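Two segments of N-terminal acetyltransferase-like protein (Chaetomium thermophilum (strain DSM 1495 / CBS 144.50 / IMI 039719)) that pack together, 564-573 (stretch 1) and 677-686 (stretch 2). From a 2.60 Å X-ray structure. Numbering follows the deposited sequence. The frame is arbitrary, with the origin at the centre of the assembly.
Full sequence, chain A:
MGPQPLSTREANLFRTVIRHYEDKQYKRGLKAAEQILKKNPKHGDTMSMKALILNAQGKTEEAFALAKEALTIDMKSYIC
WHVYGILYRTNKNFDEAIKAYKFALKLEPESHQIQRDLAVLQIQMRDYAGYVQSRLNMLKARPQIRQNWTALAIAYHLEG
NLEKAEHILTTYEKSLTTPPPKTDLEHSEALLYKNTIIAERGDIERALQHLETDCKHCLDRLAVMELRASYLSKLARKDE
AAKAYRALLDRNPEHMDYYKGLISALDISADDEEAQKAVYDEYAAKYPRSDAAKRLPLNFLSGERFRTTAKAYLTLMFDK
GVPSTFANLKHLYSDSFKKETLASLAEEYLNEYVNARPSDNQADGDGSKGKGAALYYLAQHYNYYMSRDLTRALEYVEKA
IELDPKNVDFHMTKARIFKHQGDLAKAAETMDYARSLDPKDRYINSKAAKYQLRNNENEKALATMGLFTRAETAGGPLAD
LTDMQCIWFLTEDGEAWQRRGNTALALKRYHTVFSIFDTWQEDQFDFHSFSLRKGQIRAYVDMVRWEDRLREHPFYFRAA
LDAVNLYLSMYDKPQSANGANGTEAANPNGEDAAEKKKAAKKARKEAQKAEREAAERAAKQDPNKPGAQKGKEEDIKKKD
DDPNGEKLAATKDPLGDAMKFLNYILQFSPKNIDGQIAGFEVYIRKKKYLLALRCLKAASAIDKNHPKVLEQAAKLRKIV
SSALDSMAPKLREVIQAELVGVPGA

Stretch 1 (564-573) VNLYLSMYDK
Stretch 2 677-686: IAGFEVYIRK

The strongest link between the two stretches is a bidentate salt bridge between Asp-572 and Arg-685. Arg-685 NE donates to Asp-572 OD1 at 3.2 Å and Arg-685 NH2 to Asp-572 OD2 at 3.3 Å, with N-H...O angles of 170° and 161°, so the carboxylate lies at the guanidinium edge, near its plane. The third nitrogen is engaged within its own helix: Arg-685 NH1 lies 2.9 Å from Glu-681 OE1, a second salt bridge, and 2.6 Å from Glu-681 O. One arginine thus balances two acids. Its chi angles (m, t, t, then 67°) carry the guanidinium across to stretch 1, while Asp-572 adopts m and Glu-681 m, m.

Both partners are carried by helices that begin earlier in the chain. Residues 564-572 are helical, with i to i+4 bonds such as Leu-568 N to Val-564 O (3.0 Å), and Lys-573 leaves helical phi/psi at -130/62. Stretch 2 is likewise helical from its first residue, including Val-682 N to Ala-678 O (3.1 Å). The axes run in roughly the same direction, crossing at 33° with a closest approach of 10.3 Å. Register pairs Asn-565 with Ala-678 (CA-CA 7.0 Å), Leu-568 with Val-682 (CA-CA 6.8 Å) and Tyr-571 with Arg-685 (CA-CA 8.8 Å), so the helices are farther apart at the salt-bridged end.

Leu-568 (m, t) is the central knob, seated among Ala-678, Glu-681, Val-682 and Arg-685. Leu-568 CD1 reaches Glu-681 CB at 3.7 Å; Leu-568 CD2 lies 3.6 Å from Arg-685 CD and over one guanidinium face. Tyr-571 (t, chi2 72°) brings CD2 to 3.4 Å from Arg-685 CD, packing obliquely against the arginine's aliphatic portion. Toward the N-terminal end, Val-564 (t) closes the apolar contact, its CG1 4.0 Å from Ala-678 CB and 3.9 Å from CG2 of Val-682 (t).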

ATOM      1  N   VAL A 564      20.333   8.978   1.112  1.00 42.73           N
ATOM      2  CA  VAL A 564      21.627   8.323   1.246  1.00 51.62           C
ATOM      3  C   VAL A 564      22.649   8.964   0.307  1.00 61.12           C
ATOM      4  O   VAL A 564      23.783   9.238   0.705  1.00 66.10           O
ATOM      5  CB  VAL A 564      21.519   6.801   0.984  1.00 48.75           C
ATOM      6  CG1 VAL A 564      22.885   6.194   0.737  1.00 43.17           C
ATOM      7  CG2 VAL A 564      20.824   6.110   2.169  1.00 42.96           C
ATOM      8  N   ASN A 565      22.236   9.227  -0.926  1.00 55.46           N
ATOM      9  CA  ASN A 565      23.074   9.945  -1.879  1.00 52.95           C
ATOM     10  C   ASN A 565      23.441  11.372  -1.437  1.00 54.40           C
ATOM     11  O   ASN A 565      24.557  11.839  -1.685  1.00 53.54           O
ATOM     12  CB  ASN A 565      22.382   9.991  -3.241  1.00 43.47           C
ATOM     13  CG  ASN A 565      22.492   8.680  -3.989  1.00 47.95           C
ATOM     14  OD1 ASN A 565      23.416   7.888  -3.759  1.00 48.42           O
ATOM     15  ND2 ASN A 565      21.555   8.442  -4.898  1.00 52.73           N
ATOM     16  N   LEU A 566      22.513  12.059  -0.778  1.00 48.76           N
ATOM     17  CA  LEU A 566      22.756  13.424  -0.329  1.00 45.70           C
ATOM     18  C   LEU A 566      23.679  13.461   0.891  1.00 52.60           C
ATOM     19  O   LEU A 566      24.470  14.397   1.039  1.00 62.00           O
ATOM     20  CB  LEU A 566      21.434  14.128  -0.019  1.00 45.60           C
ATOM     21  CG  LEU A 566      21.488  15.582   0.462  1.00 56.12           C
ATOM     22  CD1 LEU A 566      22.351  16.452  -0.461  1.00 45.98           C
ATOM     23  CD2 LEU A 566      20.071  16.163   0.606  1.00 42.08           C
ATOM     24  N   TYR A 567      23.593  12.453   1.758  1.00 44.27           N
ATOM     25  CA  TYR A 567      24.517  12.363   2.898  1.00 53.27           C
ATOM     26  C   TYR A 567      25.934  12.018   2.424  1.00 56.57           C
ATOM     27  O   TYR A 567      26.919  12.538   2.951  1.00 59.60           O
ATOM     28  CB  TYR A 567      24.045  11.327   3.928  1.00 48.25           C
ATOM     29  CG  TYR A 567      22.962  11.811   4.880  1.00 53.38           C
ATOM     30  CD1 TYR A 567      23.157  12.938   5.671  1.00 51.04           C
ATOM     31  CD2 TYR A 567      21.753  11.129   5.003  1.00 52.04           C
ATOM     32  CE1 TYR A 567      22.182  13.380   6.544  1.00 49.88           C
ATOM     33  CE2 TYR A 567      20.767  11.569   5.874  1.00 54.05           C
ATOM     34  CZ  TYR A 567      20.990  12.691   6.644  1.00 54.24           C
ATOM     35  OH  TYR A 567      20.018  13.126   7.516  1.00 50.82           O
ATOM     36  N   LEU A 568      26.022  11.123   1.442  1.00 49.22           N
ATOM     37  CA  LEU A 568      27.283  10.777   0.804  1.00 55.66           C
ATOM     38  C   LEU A 568      27.958  12.018   0.223  1.00 68.75           C
ATOM     39  O   LEU A 568      29.176  12.218   0.357  1.00 64.15           O
ATOM     40  CB  LEU A 568      27.050   9.753  -0.299  1.00 48.96           C
ATOM     41  CG  LEU A 568      27.078   8.291   0.117  1.00 58.29           C
ATOM     42  CD1 LEU A 568      26.588   7.398  -1.025  1.00 47.18           C
ATOM     43  CD2 LEU A 568      28.489   7.917   0.568  1.00 50.29           C
ATOM     44  N   SER A 569      27.148  12.838  -0.438  1.00 71.61           N
ATOM     45  CA  SER A 569      27.624  14.092  -0.997  1.00 70.75           C
ATOM     46  C   SER A 569      28.120  15.012   0.112  1.00 66.33           C
ATOM     47  O   SER A 569      29.211  15.574   0.016  1.00 62.63           O
ATOM     48  CB  SER A 569      26.517  14.769  -1.800  1.00 72.38           C
ATOM     49  OG  SER A 569      26.755  16.159  -1.920  1.00 85.86           O
ATOM     50  N   MET A 570      27.317  15.158   1.165  1.00 60.62           N
ATOM     51  CA  MET A 570      27.696  15.983   2.311  1.00 57.28           C
ATOM     52  C   MET A 570      28.974  15.487   2.975  1.00 59.30           C
ATOM     53  O   MET A 570      29.735  16.279   3.525  1.00 63.62           O
ATOM     54  CB  MET A 570      26.570  16.032   3.345  1.00 52.30           C
ATOM     55  CG  MET A 570      25.313  16.732   2.873  1.00 51.53           C
ATOM     56  SD  MET A 570      23.918  16.381   3.971  1.00 56.63           S
ATOM     57  CE  MET A 570      24.494  17.104   5.511  1.00 53.66           C
ATOM     58  N   TYR A 571      29.214  14.181   2.925  1.00 61.84           N
ATOM     59  CA  TYR A 571      30.419  13.626   3.531  1.00 73.46           C
ATOM     60  C   TYR A 571      31.665  14.023   2.752  1.00 75.67           C
ATOM     61  O   TYR A 571      32.731  14.200   3.340  1.00 81.61           O
ATOM     62  CB  TYR A 571      30.349  12.098   3.637  1.00 76.78           C
ATOM     63  CG  TYR A 571      31.596  11.469   4.257  1.00 74.87           C
ATOM     64  CD1 TYR A 571      31.866  11.599   5.615  1.00 71.11           C
ATOM     65  CD2 TYR A 571      32.497  10.743   3.481  1.00 71.47           C
ATOM     66  CE1 TYR A 571      32.998  11.025   6.185  1.00 70.62           C
ATOM     67  CE2 TYR A 571      33.627  10.161   4.043  1.00 71.68           C
ATOM     68  CZ  TYR A 571      33.880  10.306   5.396  1.00 71.01           C
ATOM     69  OH  TYR A 571      35.012   9.729   5.964  1.00 66.87           O
ATOM     70  N   ASP A 572      31.529  14.167   1.434  1.00 72.87           N
ATOM     71  CA  ASP A 572      32.670  14.505   0.580  1.00 72.10           C
ATOM     72  C   ASP A 572      32.831  16.013   0.407  1.00 77.46           C
ATOM     73  O   ASP A 572      33.840  16.477  -0.122  1.00 78.13           O
ATOM     74  CB  ASP A 572      32.535  13.837  -0.792  1.00 65.40           C
ATOM     75  CG  ASP A 572      32.388  12.329  -0.702  1.00 68.53           C
ATOM     76  OD1 ASP A 572      32.535  11.767   0.408  1.00 76.89           O
ATOM     77  OD2 ASP A 572      32.132  11.703  -1.749  1.00 62.79           O
ATOM     78  N   LYS A 573      31.842  16.768   0.878  1.00 90.78           N
ATOM     79  CA  LYS A 573      31.776  18.211   0.661  1.00101.03           C
ATOM     80  C   LYS A 573      31.528  18.951   1.980  1.00107.57           C
ATOM     81  O   LYS A 573      30.510  19.626   2.146  1.00111.10           O
ATOM     82  CB  LYS A 573      30.675  18.525  -0.366  1.00101.83           C
ATOM     83  CG  LYS A 573      30.385  20.003  -0.633  1.00103.84           C
ATOM     84  CD  LYS A 573      28.870  20.241  -0.719  1.00 99.67           C
ATOM     85  CE  LYS A 573      28.185  19.179  -1.587  1.00 95.99           C
ATOM     86  NZ  LYS A 573      26.690  19.142  -1.446  1.00 89.05           N
ATOM     87  N   ILE A 677      24.836  -0.440  -4.650  1.00 44.48           N
ATOM     88  CA  ILE A 677      25.906   0.457  -5.059  1.00 56.76           C
ATOM     89  C   ILE A 677      26.066   1.582  -4.039  1.00 63.28           C
ATOM     90  O   ILE A 677      27.190   1.944  -3.672  1.00 71.64           O
ATOM     91  CB  ILE A 677      25.644   1.050  -6.454  1.00 47.29           C
ATOM     92  CG1 ILE A 677      25.580  -0.066  -7.495  1.00 48.06           C
ATOM     93  CG2 ILE A 677      26.720   2.048  -6.820  1.00 52.06           C
ATOM     94  CD1 ILE A 677      25.039   0.381  -8.844  1.00 48.84           C
ATOM     95  N   ALA A 678      24.938   2.115  -3.569  1.00 52.23           N
ATOM     96  CA  ALA A 678      24.948   3.204  -2.595  1.00 51.31           C
ATOM     97  C   ALA A 678      25.433   2.719  -1.235  1.00 57.94           C
ATOM     98  O   ALA A 678      26.159   3.436  -0.538  1.00 58.40           O
ATOM     99  CB  ALA A 678      23.568   3.831  -2.468  1.00 45.40           C
ATOM    100  N   GLY A 679      25.027   1.510  -0.862  1.00 42.59           N
ATOM    101  CA  GLY A 679      25.517   0.892   0.352  1.00 45.49           C
ATOM    102  C   GLY A 679      27.035   0.756   0.337  1.00 53.70           C
ATOM    103  O   GLY A 679      27.717   1.057   1.326  1.00 49.05           O
ATOM    104  N   PHE A 680      27.574   0.303  -0.790  1.00 51.44           N
ATOM    105  CA  PHE A 680      29.011   0.137  -0.903  1.00 53.82           C
ATOM    106  C   PHE A 680      29.746   1.450  -0.617  1.00 56.79           C
ATOM    107  O   PHE A 680      30.679   1.492   0.193  1.00 62.74           O
ATOM    108  CB  PHE A 680      29.385  -0.378  -2.286  1.00 57.96           C
ATOM    109  CG  PHE A 680      30.859  -0.595  -2.457  1.00 57.16           C
ATOM    110  CD1 PHE A 680      31.686   0.455  -2.818  1.00 59.48           C
ATOM    111  CD2 PHE A 680      31.420  -1.839  -2.240  1.00 54.72           C
ATOM    112  CE1 PHE A 680      33.043   0.270  -2.964  1.00 58.75           C
ATOM    113  CE2 PHE A 680      32.774  -2.030  -2.390  1.00 64.35           C
ATOM    114  CZ  PHE A 680      33.588  -0.974  -2.752  1.00 61.20           C
ATOM    115  N   GLU A 681      29.305   2.519  -1.271  1.00 53.43           N
ATOM    116  CA  GLU A 681      29.882   3.845  -1.063  1.00 54.85           C
ATOM    117  C   GLU A 681      29.853   4.293   0.406  1.00 52.78           C
ATOM    118  O   GLU A 681      30.820   4.889   0.890  1.00 58.40           O
ATOM    119  CB  GLU A 681      29.156   4.872  -1.934  1.00 54.68           C
ATOM    120  CG  GLU A 681      29.172   4.536  -3.405  1.00 52.14           C
ATOM    121  CD  GLU A 681      30.568   4.487  -3.971  1.00 64.39           C
ATOM    122  OE1 GLU A 681      31.482   5.068  -3.351  1.00 69.25           O
ATOM    123  OE2 GLU A 681      30.751   3.864  -5.036  1.00 67.58           O
ATOM    124  N   VAL A 682      28.754   4.005   1.107  1.00 49.46           N
ATOM    125  CA  VAL A 682      28.622   4.341   2.531  1.00 48.36           C
ATOM    126  C   VAL A 682      29.575   3.558   3.431  1.00 64.12           C
ATOM    127  O   VAL A 682      30.198   4.138   4.324  1.00 70.34           O
ATOM    128  CB  VAL A 682      27.194   4.097   3.047  1.00 57.03           C
ATOM    129  CG1 VAL A 682      27.152   4.155   4.576  1.00 47.25           C
ATOM    130  CG2 VAL A 682      26.218   5.095   2.432  1.00 52.77           C
ATOM    131  N   TYR A 683      29.702   2.254   3.194  1.00 57.85           N
ATOM    132  CA  TYR A 683      30.525   1.400   4.058  1.00 59.92           C
ATOM    133  C   TYR A 683      32.044   1.537   3.885  1.00 64.81           C
ATOM    134  O   TYR A 683      32.780   1.409   4.868  1.00 67.99           O
ATOM    135  CB  TYR A 683      30.136  -0.064   3.868  1.00 58.09           C
ATOM    136  CG  TYR A 683      28.795  -0.400   4.473  1.00 56.16           C
ATOM    137  CD1 TYR A 683      28.473   0.006   5.756  1.00 59.47           C
ATOM    138  CD2 TYR A 683      27.847  -1.111   3.754  1.00 47.82           C
ATOM    139  CE1 TYR A 683      27.249  -0.300   6.315  1.00 57.18           C
ATOM    140  CE2 TYR A 683      26.625  -1.419   4.302  1.00 53.42           C
ATOM    141  CZ  TYR A 683      26.330  -1.009   5.584  1.00 54.91           C
ATOM    142  OH  TYR A 683      25.111  -1.315   6.135  1.00 51.31           O
ATOM    143  N   ILE A 684      32.535   1.779   2.671  1.00 64.14           N
ATOM    144  CA  ILE A 684      33.983   1.988   2.537  1.00 76.58           C
ATOM    145  C   ILE A 684      34.400   3.238   3.305  1.00 78.58           C
ATOM    146  O   ILE A 684      35.462   3.271   3.934  1.00 79.38           O
ATOM    147  CB  ILE A 684      34.450   2.127   1.076  1.00 73.94           C
ATOM    148  CG1 ILE A 684      33.492   3.008   0.290  1.00 70.98           C
ATOM    149  CG2 ILE A 684      34.572   0.766   0.423  1.00 80.09           C
ATOM    150  CD1 ILE A 684      33.745   2.981  -1.183  1.00 71.50           C
ATOM    151  N   ARG A 685      33.541   4.255   3.260  1.00 75.50           N
ATOM    152  CA  ARG A 685      33.784   5.515   3.956  1.00 72.86           C
ATOM    153  C   ARG A 685      33.715   5.318   5.469  1.00 78.54           C
ATOM    154  O   ARG A 685      34.449   5.952   6.231  1.00 86.18           O
ATOM    155  CB  ARG A 685      32.778   6.574   3.494  1.00 68.53           C
ATOM    156  CG  ARG A 685      33.009   7.056   2.061  1.00 62.41           C
ATOM    157  CD  ARG A 685      31.908   7.992   1.614  1.00 62.74           C
ATOM    158  NE  ARG A 685      32.109   8.552   0.276  1.00 64.15           N
ATOM    159  CZ  ARG A 685      32.079   7.849  -0.857  1.00 64.02           C
ATOM    160  NH1 ARG A 685      31.890   6.534  -0.830  1.00 62.13           N
ATOM    161  NH2 ARG A 685      32.256   8.462  -2.023  1.00 64.90           N
ATOM    162  N   LYS A 686      32.833   4.419   5.887  1.00 78.79           N
ATOM    163  CA  LYS A 686      32.642   4.083   7.290  1.00 69.82           C
ATOM    164  C   LYS A 686      33.763   3.176   7.795  1.00 68.71           C
ATOM    165  O   LYS A 686      33.807   2.841   8.979  1.00 71.75           O
ATOM    166  CB  LYS A 686      31.284   3.404   7.483  1.00 65.37           C
ATOM    167  CG  LYS A 686      30.305   4.155   8.369  1.00 64.17           C
ATOM    168  CD  LYS A 686      29.013   3.353   8.567  1.00 55.69           C
ATOM    169  CE  LYS A 686      28.449   3.587   9.962  1.00 62.34           C
ATOM    170  NZ  LYS A 686      27.293   2.701  10.268  1.00 72.94           N
TER